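PDB 3U0A: acyl-CoA thioesterase II TesB2 from Mycobacterium marinum, which probably hydrolyses fatty acyl-CoA thioesters to free fatty acids and coenzyme A, as a member of the C/M/P thioester hydrolase family. Local coordinates for residues Gln120-Pro129 with Lys256-Leu264. Residues are numbered along the deposited sequence; the frame is centred on the assembly and turned at random.
Sequences QDAMPAAPPP and KIFTQGGEL. With SO4 (sulfate ion), chain L.
Lys256 and Asp121 face each other near the start of the 256-264 segment, but NZ stays 4.4 Å from OD2, beyond a salt bridge. The lysine bends at its last torsion (chi4 73°) and gives a weak hydrogen bond to O1 of a sulfate ion, while Asp121 OD1 accepts a hydrogen bond from the backbone N of Ala169 in the second subunit. Phe258 carries the apolar part of the contact. Met123 CA lies over one face of its ring, 4.1 Å from the centroid in a CH-pi contact, and Leu264 CD1 sits over the opposite face, both atoms displaced toward the rim. Asp121 O comes up at the ring edge, in plane, and Pro124 CD packs obliquely on CE2 at 3.6 Å. The extended Met123 side chain runs antiparallel to that of Phe258, its chi1 of -162° turning CG away from the backbone N. Its sulfur makes an oblique Met-aromatic contact on the way and reaches the turn, where SD sits 3.6 Å from Gly262 CA and CE rests near Thr259 O. The extended Gln260 side chain brings NE2 within 3.4 Å of Pro129 CD. Beyond Glu263, Leu264 N donates a nearly straight hydrogen bond of 2.7 Å to Gln120 OE1, tilted 32° from the carbonyl plane. Gln120 itself pairs in an antiparallel ladder with a strand of the second subunit. The linker leading out of strand 119-120 is thus laid across a type I turn, Thr259 to Gly262, in the hairpin of strands 250-259 and 264-275, within the C-terminal of two hotdog-family regions, the double-hotdog architecture of type II acyl-CoA thioesterases.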
ATOM      1  N   GLN A 120      -8.242  17.098   2.908  1.00 42.02           N
ATOM      2  CA  GLN A 120      -6.824  16.686   2.873  1.00 41.69           C
ATOM      3  C   GLN A 120      -6.066  17.179   4.097  1.00 41.76           C
ATOM      4  O   GLN A 120      -6.472  18.144   4.721  1.00 42.15           O
ATOM      5  CB  GLN A 120      -6.128  17.171   1.596  1.00 41.90           C
ATOM      6  CG  GLN A 120      -5.743  18.638   1.596  1.00 42.51           C
ATOM      7  CD  GLN A 120      -5.269  19.132   0.229  1.00 42.86           C
ATOM      8  OE1 GLN A 120      -4.054  19.188  -0.032  1.00 42.86           O
ATOM      9  NE2 GLN A 120      -6.224  19.514  -0.644  1.00 43.27           N
ATOM     10  N   ASP A 121      -4.976  16.506   4.443  1.00 41.47           N
ATOM     11  CA  ASP A 121      -4.135  16.937   5.552  1.00 41.64           C
ATOM     12  C   ASP A 121      -3.399  18.198   5.105  1.00 42.13           C
ATOM     13  O   ASP A 121      -3.143  18.404   3.919  1.00 42.23           O
ATOM     14  CB  ASP A 121      -3.105  15.841   5.955  1.00 41.33           C
ATOM     15  CG  ASP A 121      -3.738  14.655   6.671  1.00 40.99           C
ATOM     16  OD1 ASP A 121      -4.924  14.724   7.033  1.00 41.01           O
ATOM     17  OD2 ASP A 121      -3.042  13.635   6.863  1.00 40.79           O
ATOM     18  N   ALA A 122      -3.058  19.036   6.058  1.00 42.50           N
ATOM     19  CA  ALA A 122      -2.335  20.256   5.762  1.00 43.07           C
ATOM     20  C   ALA A 122      -0.894  19.899   5.407  1.00 43.07           C
ATOM     21  O   ALA A 122      -0.307  18.935   5.928  1.00 42.76           O
ATOM     22  CB  ALA A 122      -2.380  21.217   6.952  1.00 43.52           C
ATOM     23  N   MET A 123      -0.333  20.677   4.502  1.00 43.50           N
ATOM     24  CA  MET A 123       1.060  20.581   4.227  1.00 43.69           C
ATOM     25  C   MET A 123       1.870  20.840   5.507  1.00 44.01           C
ATOM     26  O   MET A 123       1.646  21.831   6.170  1.00 44.45           O
ATOM     27  CB  MET A 123       1.452  21.616   3.179  1.00 44.30           C
ATOM     28  CG  MET A 123       2.777  21.268   2.535  1.00 44.43           C
ATOM     29  SD  MET A 123       3.274  22.554   1.426  1.00 45.30           S
ATOM     30  CE  MET A 123       4.899  22.033   0.861  1.00 45.49           C
ATOM     31  N   PRO A 124       2.832  19.963   5.832  1.00 43.87           N
ATOM     32  CA  PRO A 124       3.693  20.207   6.973  1.00 44.32           C
ATOM     33  C   PRO A 124       4.569  21.435   6.763  1.00 45.14           C
ATOM     34  O   PRO A 124       4.852  21.828   5.616  1.00 45.35           O
ATOM     35  CB  PRO A 124       4.565  18.955   7.054  1.00 44.10           C
ATOM     36  CG  PRO A 124       4.642  18.508   5.656  1.00 43.80           C
ATOM     37  CD  PRO A 124       3.278  18.794   5.069  1.00 43.45           C
ATOM     38  N   ALA A 125       4.942  22.050   7.885  1.00 45.67           N
ATOM     39  CA  ALA A 125       5.893  23.127   7.875  1.00 46.56           C
ATOM     40  C   ALA A 125       7.206  22.586   7.342  1.00 46.79           C
ATOM     41  O   ALA A 125       7.818  21.689   7.939  1.00 46.71           O
ATOM     42  CB  ALA A 125       6.081  23.695   9.284  1.00 47.08           C
ATOM     43  N   ALA A 126       7.590  23.077   6.175  1.00 47.11           N
ATOM     44  CA  ALA A 126       8.910  22.834   5.626  1.00 47.55           C
ATOM     45  C   ALA A 126       9.465  24.206   5.234  1.00 48.55           C
ATOM     46  O   ALA A 126       8.708  25.199   5.138  1.00 48.75           O
ATOM     47  CB  ALA A 126       8.857  21.892   4.434  1.00 46.96           C
ATOM     48  N   PRO A 127      10.789  24.292   5.103  1.00 42.71           N
ATOM     49  CA  PRO A 127      11.331  25.544   4.645  1.00 43.16           C
ATOM     50  C   PRO A 127      11.233  25.552   3.132  1.00 43.05           C
ATOM     51  O   PRO A 127      11.167  24.477   2.533  1.00 42.31           O
ATOM     52  CB  PRO A 127      12.780  25.507   5.128  1.00 43.00           C
ATOM     53  CG  PRO A 127      13.087  24.075   5.311  1.00 42.26           C
ATOM     54  CD  PRO A 127      11.812  23.403   5.677  1.00 42.18           C
ATOM     55  N   PRO A 128      11.193  26.746   2.510  1.00 44.04           N
ATOM     56  CA  PRO A 128      11.130  26.728   1.066  1.00 44.21           C
ATOM     57  C   PRO A 128      12.377  26.081   0.452  1.00 43.56           C
ATOM     58  O   PRO A 128      13.423  26.024   1.098  1.00 43.47           O
ATOM     59  CB  PRO A 128      11.034  28.211   0.696  1.00 45.87           C
ATOM     60  CG  PRO A 128      10.384  28.845   1.861  1.00 46.58           C
ATOM     61  CD  PRO A 128      10.823  28.058   3.064  1.00 45.39           C
ATOM     62  N   PRO A 129      12.266  25.573  -0.781  1.00 43.43           N
ATOM     63  CA  PRO A 129      13.449  24.955  -1.402  1.00 43.24           C
ATOM     64  C   PRO A 129      14.558  25.952  -1.725  1.00 44.64           C
ATOM     65  O   PRO A 129      15.730  25.606  -1.708  1.00 44.97           O
ATOM     66  CB  PRO A 129      12.889  24.369  -2.703  1.00 43.14           C
ATOM     67  CG  PRO A 129      11.662  25.182  -2.997  1.00 43.94           C
ATOM     68  CD  PRO A 129      11.087  25.569  -1.666  1.00 43.85           C
ATOM     69  N   LYS A 256       4.007  11.225   1.687  1.00 44.12           N
ATOM     70  CA  LYS A 256       2.998  12.031   1.015  1.00 44.45           C
ATOM     71  C   LYS A 256       3.689  13.116   0.213  1.00 44.61           C
ATOM     72  O   LYS A 256       4.701  13.640   0.610  1.00 44.73           O
ATOM     73  CB  LYS A 256       2.071  12.697   2.021  1.00 45.08           C
ATOM     74  CG  LYS A 256       1.724  11.839   3.201  1.00 45.05           C
ATOM     75  CD  LYS A 256       0.351  12.205   3.739  1.00 45.57           C
ATOM     76  CE  LYS A 256      -0.083  11.236   4.849  1.00 45.51           C
ATOM     77  NZ  LYS A 256       0.663  11.439   6.128  1.00 45.86           N
ATOM     78  N   ILE A 257       3.127  13.452  -0.924  1.00 38.80           N
ATOM     79  CA  ILE A 257       3.755  14.396  -1.806  1.00 39.40           C
ATOM     80  C   ILE A 257       2.831  15.586  -2.006  1.00 39.89           C
ATOM     81  O   ILE A 257       1.657  15.423  -2.313  1.00 39.99           O
ATOM     82  CB  ILE A 257       4.132  13.714  -3.127  1.00 39.77           C
ATOM     83  CG1 ILE A 257       5.317  12.805  -2.900  1.00 39.51           C
ATOM     84  CG2 ILE A 257       4.530  14.727  -4.166  1.00 40.80           C
ATOM     85  CD1 ILE A 257       5.135  11.427  -3.446  1.00 39.38           C
ATOM     86  N   PHE A 258       3.361  16.780  -1.760  1.00 40.38           N
ATOM     87  CA  PHE A 258       2.597  18.001  -1.906  1.00 40.97           C
ATOM     88  C   PHE A 258       3.221  18.890  -2.976  1.00 41.98           C
ATOM     89  O   PHE A 258       4.429  18.839  -3.213  1.00 42.40           O
ATOM     90  CB  PHE A 258       2.589  18.787  -0.638  1.00 41.10           C
ATOM     91  CG  PHE A 258       1.997  18.086   0.501  1.00 40.55           C
ATOM     92  CD1 PHE A 258       0.708  18.359   0.880  1.00 40.75           C
ATOM     93  CD2 PHE A 258       2.746  17.221   1.261  1.00 40.12           C
ATOM     94  CE1 PHE A 258       0.147  17.740   1.983  1.00 40.65           C
ATOM     95  CE2 PHE A 258       2.202  16.601   2.361  1.00 39.91           C
ATOM     96  CZ  PHE A 258       0.897  16.850   2.725  1.00 40.24           C
ATOM     97  N   THR A 259       2.384  19.699  -3.608  1.00 42.60           N
ATOM     98  CA  THR A 259       2.869  20.794  -4.440  1.00 43.87           C
ATOM     99  C   THR A 259       3.314  21.909  -3.501  1.00 44.32           C
ATOM    100  O   THR A 259       3.032  21.856  -2.283  1.00 43.70           O
ATOM    101  CB  THR A 259       1.769  21.353  -5.370  1.00 44.58           C
ATOM    102  OG1 THR A 259       0.794  22.057  -4.598  1.00 44.43           O
ATOM    103  CG2 THR A 259       1.081  20.218  -6.138  1.00 44.37           C
ATOM    104  N   GLN A 260       3.966  22.921  -4.052  1.00 45.70           N
ATOM    105  CA  GLN A 260       4.411  24.023  -3.238  1.00 46.55           C
ATOM    106  C   GLN A 260       3.224  24.850  -2.692  1.00 46.49           C
ATOM    107  O   GLN A 260       3.287  25.383  -1.591  1.00 46.74           O
ATOM    108  CB  GLN A 260       5.352  24.896  -4.025  1.00 48.40           C
ATOM    109  CG  GLN A 260       6.445  25.489  -3.159  1.00 49.50           C
ATOM    110  CD  GLN A 260       7.402  26.355  -3.960  1.00 51.79           C
ATOM    111  OE1 GLN A 260       7.209  26.551  -5.170  1.00 52.53           O
ATOM    112  NE2 GLN A 260       8.430  26.876  -3.297  1.00 53.24           N
ATOM    113  N   GLY A 261       2.131  24.925  -3.436  1.00 46.39           N
ATOM    114  CA  GLY A 261       0.918  25.572  -2.934  1.00 46.41           C
ATOM    115  C   GLY A 261       0.143  24.734  -1.915  1.00 45.26           C
ATOM    116  O   GLY A 261      -0.935  25.138  -1.462  1.00 45.43           O
ATOM    117  N   GLY A 262       0.664  23.557  -1.565  1.00 44.30           N
ATOM    118  CA  GLY A 262       0.158  22.811  -0.410  1.00 43.54           C
ATOM    119  C   GLY A 262      -0.873  21.762  -0.729  1.00 42.93           C
ATOM    120  O   GLY A 262      -1.479  21.233   0.168  1.00 42.67           O
ATOM    121  N   GLU A 263      -1.067  21.459  -2.008  1.00 43.02           N
ATOM    122  CA  GLU A 263      -1.983  20.422  -2.406  1.00 42.81           C
ATOM    123  C   GLU A 263      -1.350  19.051  -2.232  1.00 41.95           C
ATOM    124  O   GLU A 263      -0.271  18.801  -2.757  1.00 41.77           O
ATOM    125  CB  GLU A 263      -2.375  20.566  -3.872  1.00 43.59           C
ATOM    126  CG  GLU A 263      -3.109  21.843  -4.242  1.00 44.62           C
ATOM    127  CD  GLU A 263      -4.581  21.875  -3.779  1.00 45.06           C
ATOM    128  OE1 GLU A 263      -5.354  20.927  -4.097  1.00 45.30           O
ATOM    129  OE2 GLU A 263      -4.976  22.888  -3.114  1.00 45.47           O
ATOM    130  N   LEU A 264      -2.046  18.161  -1.523  1.00 41.66           N
ATOM    131  CA  LEU A 264      -1.631  16.769  -1.375  1.00 41.01           C
ATOM    132  C   LEU A 264      -2.038  16.029  -2.647  1.00 41.42           C
ATOM    133  O   LEU A 264      -3.215  15.973  -2.972  1.00 42.20           O
ATOM    134  CB  LEU A 264      -2.296  16.147  -0.124  1.00 40.97           C
ATOM    135  CG  LEU A 264      -2.188  14.646   0.075  1.00 40.60           C
ATOM    136  CD1 LEU A 264      -0.742  14.199   0.176  1.00 39.75           C
ATOM    137  CD2 LEU A 264      -2.933  14.293   1.332  1.00 41.03           C
TER
HETATM  138  S   SO4 L 286       1.140   9.327   9.425  1.00 57.00           S
HETATM  139  O1  SO4 L 286       0.602   8.781   8.140  1.00 45.44           O
HETATM  140  O2  SO4 L 286       1.190   8.232  10.486  1.00 47.27           O
HETATM  141  O3  SO4 L 286       2.480   9.944   9.137  1.00 34.03           O
HETATM  142  O4  SO4 L 286       0.168  10.384   9.894  1.00 53.32           O